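Ctr9 protein (Myceliophthora thermophila, PDB 6AF0) is a tetratricopeptide-repeat protein of the Ctr9 family that probably binds the RNA polymerase II complex. Local coordinates at residues A[8-12]-A[23-27]; A[36-41]-A[69-73]; A[193-197]-A[226-231]. All blocks are in the same frame, centred on the assembly; numbering follows the deposited sequence.

Contact 1 (A[8-12]-A[23-27])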
loop_
_atom_site.group_PDB
_atom_site.type_symbol
_atom_site.label_atom_id
_atom_site.label_comp_id
_atom_site.label_asym_id
_atom_site.label_seq_id
_atom_site.Cartn_x
_atom_site.Cartn_y
_atom_site.Cartn_z
ATOM N N ILE A 8 -22.066 64.985 9.140
ATOM C CA ILE A 8 -21.222 66.039 8.610
ATOM C C ILE A 8 -22.011 67.024 7.775
ATOM O O ILE A 8 -22.824 66.610 6.958
ATOM C CB ILE A 8 -20.096 65.432 7.766
ATOM C CG1 ILE A 8 -19.259 64.502 8.656
ATOM C CG2 ILE A 8 -19.249 66.527 7.136
ATOM C CD1 ILE A 8 -17.978 64.005 8.032
ATOM N N PRO A 9 -21.770 68.336 7.977
ATOM C CA PRO A 9 -22.385 69.404 7.172
ATOM C C PRO A 9 -21.585 69.713 5.919
ATOM O O PRO A 9 -20.459 69.256 5.792
ATOM C CB PRO A 9 -22.346 70.605 8.116
ATOM C CG PRO A 9 -21.126 70.375 8.936
ATOM C CD PRO A 9 -21.020 68.890 9.119
ATOM N N GLN A 10 -22.149 70.509 5.018
ATOM C CA GLN A 10 -21.499 70.789 3.727
ATOM C C GLN A 10 -20.384 71.804 3.836
ATOM O O GLN A 10 -19.302 71.603 3.283
ATOM C CB GLN A 10 -22.517 71.272 2.687
ATOM C CG GLN A 10 -23.462 70.183 2.201
ATOM C CD GLN A 10 -23.946 70.438 0.795
ATOM O OE1 GLN A 10 -24.155 71.585 0.401
ATOM N NE2 GLN A 10 -24.123 69.369 0.022
ATOM N N THR A 11 -20.679 72.901 4.520
ATOM C CA THR A 11 -19.725 73.987 4.710
ATOM C C THR A 11 -19.716 74.362 6.178
ATOM O O THR A 11 -20.696 74.119 6.877
ATOM C CB THR A 11 -20.101 75.214 3.850
ATOM O OG1 THR A 11 -21.470 75.565 4.090
ATOM C CG2 THR A 11 -19.910 74.910 2.350
ATOM N N ILE A 12 -18.608 74.912 6.653
ATOM C CA ILE A 12 -18.556 75.507 8.004
ATOM C C ILE A 12 -17.643 76.730 8.016
ATOM O O ILE A 12 -16.703 76.802 7.222
ATOM C CB ILE A 12 -18.091 74.517 9.109
ATOM C CG1 ILE A 12 -16.726 73.902 8.780
ATOM C CG2 ILE A 12 -19.134 73.434 9.343
ATOM C CD1 ILE A 12 -15.577 74.502 9.556
ATOM N N GLU A 23 -13.918 79.903 5.515
ATOM C CA GLU A 23 -15.000 78.961 5.436
ATOM C C GLU A 23 -14.438 77.777 4.656
ATOM O O GLU A 23 -13.548 77.950 3.813
ATOM C CB GLU A 23 -16.201 79.585 4.745
ATOM C CG GLU A 23 -16.535 78.955 3.401
ATOM C CD GLU A 23 -18.014 79.025 3.068
ATOM O OE1 GLU A 23 -18.832 79.259 3.991
ATOM O OE2 GLU A 23 -18.368 78.825 1.886
ATOM N N ILE A 24 -14.946 76.582 4.946
ATOM C CA ILE A 24 -14.423 75.359 4.354
ATOM C C ILE A 24 -15.558 74.541 3.780
ATOM O O ILE A 24 -16.608 74.438 4.397
ATOM C CB ILE A 24 -13.691 74.503 5.392
ATOM C CG1 ILE A 24 -12.491 75.266 5.956
ATOM C CG2 ILE A 24 -13.237 73.196 4.764
ATOM C CD1 ILE A 24 -11.692 74.496 6.986
ATOM N N ASP A 25 -15.323 73.975 2.595
ATOM C CA ASP A 25 -16.226 73.016 1.950
ATOM C C ASP A 25 -15.782 71.603 2.342
ATOM O O ASP A 25 -14.667 71.185 2.016
ATOM C CB ASP A 25 -16.232 73.183 0.419
ATOM C CG ASP A 25 -17.315 72.334 -0.269
ATOM O OD1 ASP A 25 -16.999 71.175 -0.615
ATOM O OD2 ASP A 25 -18.467 72.824 -0.476
ATOM N N LEU A 26 -16.663 70.889 3.051
ATOM C CA LEU A 26 -16.328 69.621 3.681
ATOM C C LEU A 26 -16.669 68.442 2.787
ATOM O O LEU A 26 -16.479 67.277 3.170
ATOM C CB LEU A 26 -17.038 69.490 5.032
ATOM C CG LEU A 26 -16.622 70.457 6.147
ATOM C CD1 LEU A 26 -17.565 70.317 7.334
ATOM C CD2 LEU A 26 -15.179 70.247 6.607
ATOM N N GLN A 27 -17.181 68.738 1.602
ATOM C CA GLN A 27 -17.290 67.714 0.576
ATOM C C GLN A 27 -16.104 67.768 -0.407
ATOM O O GLN A 27 -15.541 66.727 -0.767
ATOM C CB GLN A 27 -18.652 67.793 -0.127
ATOM C CG GLN A 27 -19.728 66.955 0.575
ATOM C CD GLN A 27 -20.570 66.140 -0.395
ATOM O OE1 GLN A 27 -20.033 65.464 -1.278
ATOM N NE2 GLN A 27 -21.891 66.189 -0.231
#
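Leu26 packs against Pro9, Gln10 and Ile12, at the start of strand 11-14. Its backbone N gives a nearly straight hydrogen bond of 2.7 Å to Gln10 O. From there CB and CG run along two carbonyl oxygens, Pro9 O and Gln10 O. CG stands opposite the residue's own carbonyl carbon (chi1 -66°), which sends CD1 toward Pro9 and Ile12. Leu26 CD1 ends 3.4 Å from Pro9 O and 3.9 Å from Pro9 CG. It also touches Ile12 through both CG1 and CG2. Ile8 CG2 borders Leu26 CD1 at 4.2 Å. The segments belong to a two-stranded antiparallel beta hairpin, strands 11-14 and 22-25. Ile12 and Ile24 form its hydrogen-bonded pair: Ile12 N donates to Ile24 O, and Ile24 N to Ile12 O at 2.9 Å. Thr11 and Asp25 are the neighbouring non-hydrogen-bonded pair, with Thr11 CG2 3.8 Å from Asp25 OD2. Thr11 CA also makes a CH...O contact of 3.2 Å with Ile24 O. With an alanine at Leu26, Pro9 and Ile12 would probably lose the methyl between them, and Thr52, Val53 and Ala56 of helix 47-59 their partner. Asp25 OD1 accepts a hydrogen bond from the backbone N of Val28.

Contact 2 (A[36-41]-A[69-73])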
loop_
_atom_site.group_PDB
_atom_site.type_symbol
_atom_site.label_atom_id
_atom_site.label_comp_id
_atom_site.label_asym_id
_atom_site.label_seq_id
_atom_site.Cartn_x
_atom_site.Cartn_y
_atom_site.Cartn_z
ATOM N N LEU A 36 -4.307 74.018 7.119
ATOM C CA LEU A 36 -5.488 74.175 7.937
ATOM C C LEU A 36 -5.140 73.856 9.375
ATOM O O LEU A 36 -5.573 74.550 10.285
ATOM C CB LEU A 36 -6.604 73.262 7.429
ATOM C CG LEU A 36 -7.888 73.313 8.240
ATOM C CD1 LEU A 36 -8.513 74.689 8.181
ATOM C CD2 LEU A 36 -8.855 72.273 7.725
ATOM N N CYS A 37 -4.357 72.799 9.565
ATOM C CA CYS A 37 -3.867 72.425 10.885
ATOM C C CYS A 37 -3.142 73.589 11.551
ATOM O O CYS A 37 -3.426 73.933 12.703
ATOM C CB CYS A 37 -2.915 71.238 10.782
ATOM S SG CYS A 37 -3.715 69.644 10.590
ATOM N N SER A 38 -2.204 74.180 10.816
ATOM C CA SER A 38 -1.486 75.372 11.274
ATOM C C SER A 38 -2.439 76.490 11.652
ATOM O O SER A 38 -2.298 77.079 12.707
ATOM C CB SER A 38 -0.519 75.882 10.206
ATOM O OG SER A 38 0.621 75.043 10.086
ATOM N N VAL A 39 -3.410 76.770 10.796
ATOM C CA VAL A 39 -4.456 77.753 11.092
ATOM C C VAL A 39 -5.098 77.475 12.460
ATOM O O VAL A 39 -5.166 78.352 13.315
ATOM C CB VAL A 39 -5.535 77.761 9.977
ATOM C CG1 VAL A 39 -6.762 78.564 10.374
ATOM C CG2 VAL A 39 -4.950 78.304 8.689
ATOM N N PHE A 40 -5.531 76.234 12.659
ATOM C CA PHE A 40 -6.187 75.815 13.900
ATOM C C PHE A 40 -5.274 75.950 15.111
ATOM O O PHE A 40 -5.721 76.401 16.153
ATOM C CB PHE A 40 -6.679 74.359 13.788
ATOM C CG PHE A 40 -7.941 74.177 12.962
ATOM C CD1 PHE A 40 -8.499 75.224 12.235
ATOM C CD2 PHE A 40 -8.546 72.933 12.893
ATOM C CE1 PHE A 40 -9.640 75.033 11.488
ATOM C CE2 PHE A 40 -9.685 72.745 12.137
ATOM C CZ PHE A 40 -10.232 73.797 11.435
ATOM N N GLU A 41 -4.015 75.539 14.971
ATOM C CA GLU A 41 -2.992 75.757 16.003
ATOM C C GLU A 41 -2.891 77.226 16.384
ATOM O O GLU A 41 -3.032 77.594 17.547
ATOM C CB GLU A 41 -1.618 75.321 15.504
ATOM C CG GLU A 41 -1.356 73.826 15.536
ATOM C CD GLU A 41 0.103 73.469 15.256
ATOM O OE1 GLU A 41 0.807 74.212 14.531
ATOM O OE2 GLU A 41 0.555 72.415 15.750
ATOM N N MET A 69 -4.478 65.597 11.502
ATOM C CA MET A 69 -5.258 66.652 12.131
ATOM C C MET A 69 -5.504 66.355 13.607
ATOM O O MET A 69 -5.176 67.164 14.463
ATOM C CB MET A 69 -6.584 66.827 11.419
ATOM C CG MET A 69 -6.461 67.513 10.089
ATOM S SD MET A 69 -7.962 68.387 9.645
ATOM C CE MET A 69 -8.275 69.377 11.082
ATOM N N LEU A 70 -6.048 65.190 13.915
ATOM C CA LEU A 70 -6.372 64.878 15.297
ATOM C C LEU A 70 -5.123 64.721 16.156
ATOM O O LEU A 70 -5.186 64.905 17.367
ATOM C CB LEU A 70 -7.232 63.624 15.397
ATOM C CG LEU A 70 -8.578 63.690 14.679
ATOM C CD1 LEU A 70 -9.357 62.431 15.010
ATOM C CD2 LEU A 70 -9.372 64.938 15.032
ATOM N N LEU A 71 -3.992 64.389 15.543
ATOM C CA LEU A 71 -2.715 64.307 16.274
ATOM C C LEU A 71 -2.306 65.679 16.789
ATOM O O LEU A 71 -1.934 65.855 17.950
ATOM C CB LEU A 71 -1.613 63.748 15.365
ATOM C CG LEU A 71 -0.837 62.530 15.861
ATOM C CD1 LEU A 71 -1.769 61.384 16.211
ATOM C CD2 LEU A 71 0.149 62.079 14.795
ATOM N N ARG A 72 -2.396 66.648 15.895
ATOM C CA ARG A 72 -2.051 68.021 16.202
ATOM C C ARG A 72 -3.054 68.650 17.169
ATOM O O ARG A 72 -2.656 69.291 18.144
ATOM C CB ARG A 72 -1.987 68.819 14.908
ATOM C CG ARG A 72 -1.487 70.241 15.102
ATOM C CD ARG A 72 -1.090 70.905 13.795
ATOM N NE ARG A 72 -0.440 70.015 12.834
ATOM C CZ ARG A 72 0.176 70.418 11.724
ATOM N NH1 ARG A 72 0.245 71.706 11.402
ATOM N NH2 ARG A 72 0.721 69.519 10.918
ATOM N N GLY A 73 -4.344 68.467 16.882
ATOM C CA GLY A 73 -5.420 68.879 17.785
ATOM C C GLY A 73 -5.227 68.323 19.192
ATOM O O GLY A 73 -5.493 69.011 20.177
#
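A chi1 of -174° turns the Arg72 chain away from its own N, and a bend at chi3 then lays the guanidinium against Cys37. Cys37 has SG anti to its carbonyl carbon, and the sulfur faces Met69. One face of the guanidinium is covered by Cys37 CB, toward the rim, with Arg72 NH1 3.3 Å from Cys37 CB. Ser38 OG sits at the guanidinium edge, in plane, 3.6 Å from Arg72 NH1. Glu41 crosses Arg72 at about a right angle. Its carboxylate lies against the aliphatic part of the arginine, at CG and CD. The salt bridge from Glu41 OE2 to Arg72 NE is long, 3.9 Å. The carboxylate and guanidinium planes are 46° apart. Helices 34-42 and 63-76 run nearly parallel here, their local axes 10.2 Å apart and 18° from each other, in the helical N-terminal part of this repeat protein. Helix 47-59 packs against both: Val53 touches Leu36 and Met69, and Trp50 meets Arg72 and stacks edge-to-face with Phe40. On the apolar side, Cys37 SG lies 3.5 Å from Met69 CG. The bent end of Met69 brings its CE to 3.8 Å from Phe40 CE2, while Leu36 CD2 borders Met69 SD at 4.4 Å.

Contact 3 (A[193-197]-A[226-231]); sequences MLAVM and MVDPDP
The first turn of helix 193-205, in a tetratricopeptide repeat, meets the loop 226-231 through Leu194 and Met197. The loop leads from helix 209-222 to helix 232-240 and packs back on helix 193-205. The contact is buried. Leu194 and Met197 point their ends at three loop residues, Met226, Pro229 and Pro231. Leu194 uses one branch. Leu194 CD2 lies 3.7 Å from Met226 CE and 3.9 Å from Pro229 CD, and the leucine crosses both side chains at about a right angle. In Met226 a chi1 of 168° carries CG to the side away from the backbone N, and the chain then bends at chi2 and chi3 to bring CE to the leucine. The peptide bond before Pro229 is cis, and Pro229 CD, next to its ring nitrogen, is the atom that meets Leu194. All these groups are apolar, and another protein chain adds apolar side chains against Met193, Leu194, Met197 and Pro229. Asp230 is tied to Arg232 by a salt bridge. Met197 is extended as far as SD and then bends. Met197 SD lies 3.8 Å from Pro231 CG, and its CE lies 3.7 Å from Pro229 CG and 3.6 Å from Pro229 O.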
loop_
_atom_site.group_PDB
_atom_site.type_symbol
_atom_site.label_atom_id
_atom_site.label_comp_id
_atom_site.label_asym_id
_atom_site.label_seq_id
_atom_site.Cartn_x
_atom_site.Cartn_y
_atom_site.Cartn_z
ATOM N N MET A 193 -25.338 47.413 19.691
ATOM C CA MET A 193 -25.335 46.296 18.732
ATOM C C MET A 193 -23.947 45.975 18.137
ATOM O O MET A 193 -23.671 44.836 17.736
ATOM C CB MET A 193 -26.372 46.538 17.633
ATOM C CG MET A 193 -27.817 46.507 18.118
ATOM S SD MET A 193 -28.267 44.938 18.916
ATOM C CE MET A 193 -28.524 45.381 20.633
ATOM N N LEU A 194 -23.062 46.957 18.095
ATOM C CA LEU A 194 -21.695 46.670 17.667
ATOM C C LEU A 194 -20.949 45.882 18.722
ATOM O O LEU A 194 -20.055 45.092 18.394
ATOM C CB LEU A 194 -20.930 47.945 17.313
ATOM C CG LEU A 194 -21.492 48.779 16.154
ATOM C CD1 LEU A 194 -20.447 49.775 15.693
ATOM C CD2 LEU A 194 -21.921 47.906 14.988
ATOM N N ALA A 195 -21.308 46.100 19.987
ATOM C CA ALA A 195 -20.668 45.389 21.103
ATOM C C ALA A 195 -21.064 43.923 21.128
ATOM O O ALA A 195 -20.258 43.040 21.432
ATOM C CB ALA A 195 -21.042 46.031 22.422
ATOM N N VAL A 196 -22.328 43.675 20.821
ATOM C CA VAL A 196 -22.847 42.319 20.848
ATOM C C VAL A 196 -22.341 41.582 19.609
ATOM O O VAL A 196 -22.018 40.382 19.674
ATOM C CB VAL A 196 -24.388 42.299 21.031
ATOM C CG1 VAL A 196 -25.080 42.874 19.840
ATOM C CG2 VAL A 196 -24.896 40.885 21.281
ATOM N N MET A 197 -22.203 42.319 18.502
ATOM C CA MET A 197 -21.583 41.754 17.278
ATOM C C MET A 197 -20.120 41.350 17.493
ATOM O O MET A 197 -19.649 40.356 16.935
ATOM C CB MET A 197 -21.690 42.719 16.109
ATOM C CG MET A 197 -23.055 42.676 15.460
ATOM S SD MET A 197 -23.270 43.828 14.091
ATOM C CE MET A 197 -21.970 43.232 13.026
ATOM N N MET A 226 -29.604 47.692 11.161
ATOM C CA MET A 226 -28.144 47.701 11.243
ATOM C C MET A 226 -27.618 46.823 10.135
ATOM O O MET A 226 -27.783 45.614 10.181
ATOM C CB MET A 226 -27.680 47.158 12.587
ATOM C CG MET A 226 -26.201 46.842 12.695
ATOM S SD MET A 226 -25.185 48.248 12.246
ATOM C CE MET A 226 -25.159 49.170 13.778
ATOM N N VAL A 227 -27.031 47.460 9.133
ATOM C CA VAL A 227 -26.538 46.799 7.926
ATOM C C VAL A 227 -25.114 47.231 7.575
ATOM O O VAL A 227 -24.639 46.961 6.493
ATOM C CB VAL A 227 -27.441 47.127 6.720
ATOM C CG1 VAL A 227 -28.822 46.484 6.869
ATOM C CG2 VAL A 227 -27.556 48.621 6.538
ATOM N N ASP A 228 -24.439 47.892 8.500
ATOM C CA ASP A 228 -23.120 48.447 8.275
ATOM C C ASP A 228 -22.351 48.336 9.586
ATOM O O ASP A 228 -22.167 49.339 10.294
ATOM C CB ASP A 228 -23.270 49.908 7.837
ATOM C CG ASP A 228 -21.944 50.666 7.772
ATOM O OD1 ASP A 228 -21.956 51.899 8.006
ATOM O OD2 ASP A 228 -20.893 50.041 7.485
ATOM N N PRO A 229 -21.919 47.111 9.940
ATOM C CA PRO A 229 -21.970 45.850 9.218
ATOM C C PRO A 229 -23.221 45.033 9.455
ATOM O O PRO A 229 -23.822 45.120 10.521
ATOM C CB PRO A 229 -20.808 45.063 9.816
ATOM C CG PRO A 229 -20.300 45.841 10.973
ATOM C CD PRO A 229 -21.317 46.899 11.263
ATOM N N ASP A 230 -23.562 44.199 8.476
ATOM C CA ASP A 230 -24.732 43.330 8.534
ATOM C C ASP A 230 -24.400 42.104 9.404
ATOM O O ASP A 230 -23.467 41.386 9.106
ATOM C CB ASP A 230 -25.090 42.909 7.114
ATOM C CG ASP A 230 -26.533 42.519 6.957
ATOM O OD1 ASP A 230 -27.066 42.063 7.973
ATOM O OD2 ASP A 230 -27.111 42.638 5.818
ATOM N N PRO A 231 -25.149 41.870 10.496
ATOM C CA PRO A 231 -24.898 40.679 11.296
ATOM C C PRO A 231 -25.344 39.399 10.582
ATOM O O PRO A 231 -24.994 38.310 10.991
ATOM C CB PRO A 231 -25.785 40.899 12.540
ATOM C CG PRO A 231 -26.327 42.271 12.425
ATOM C CD PRO A 231 -26.351 42.568 10.976
#

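In the fold
From the N terminus, contact 1 closes first, joining strands 11-14 and 22-25 into a hairpin. The chain then enters helix 34-42. After helix 47-59, helix 63-76 comes back beside helix 34-42, and contact 2 closes that loop. The two contacts touch where Ile24 CD1 meets Leu36 CD1 at 3.4 Å, and helix 47-59 carries side chains against both. Contact 3 comes much later, bringing the loop before helix 232-240 onto helix 193-205. The three loops follow in series, and none nests in or crosses another. Contact 3 stands apart: its nearest atoms are about 13 Å from contact 1 and about 17 Å from contact 2. Asp228 in contact 3 is the salt-bridge partner of Arg4, which precedes contact 1.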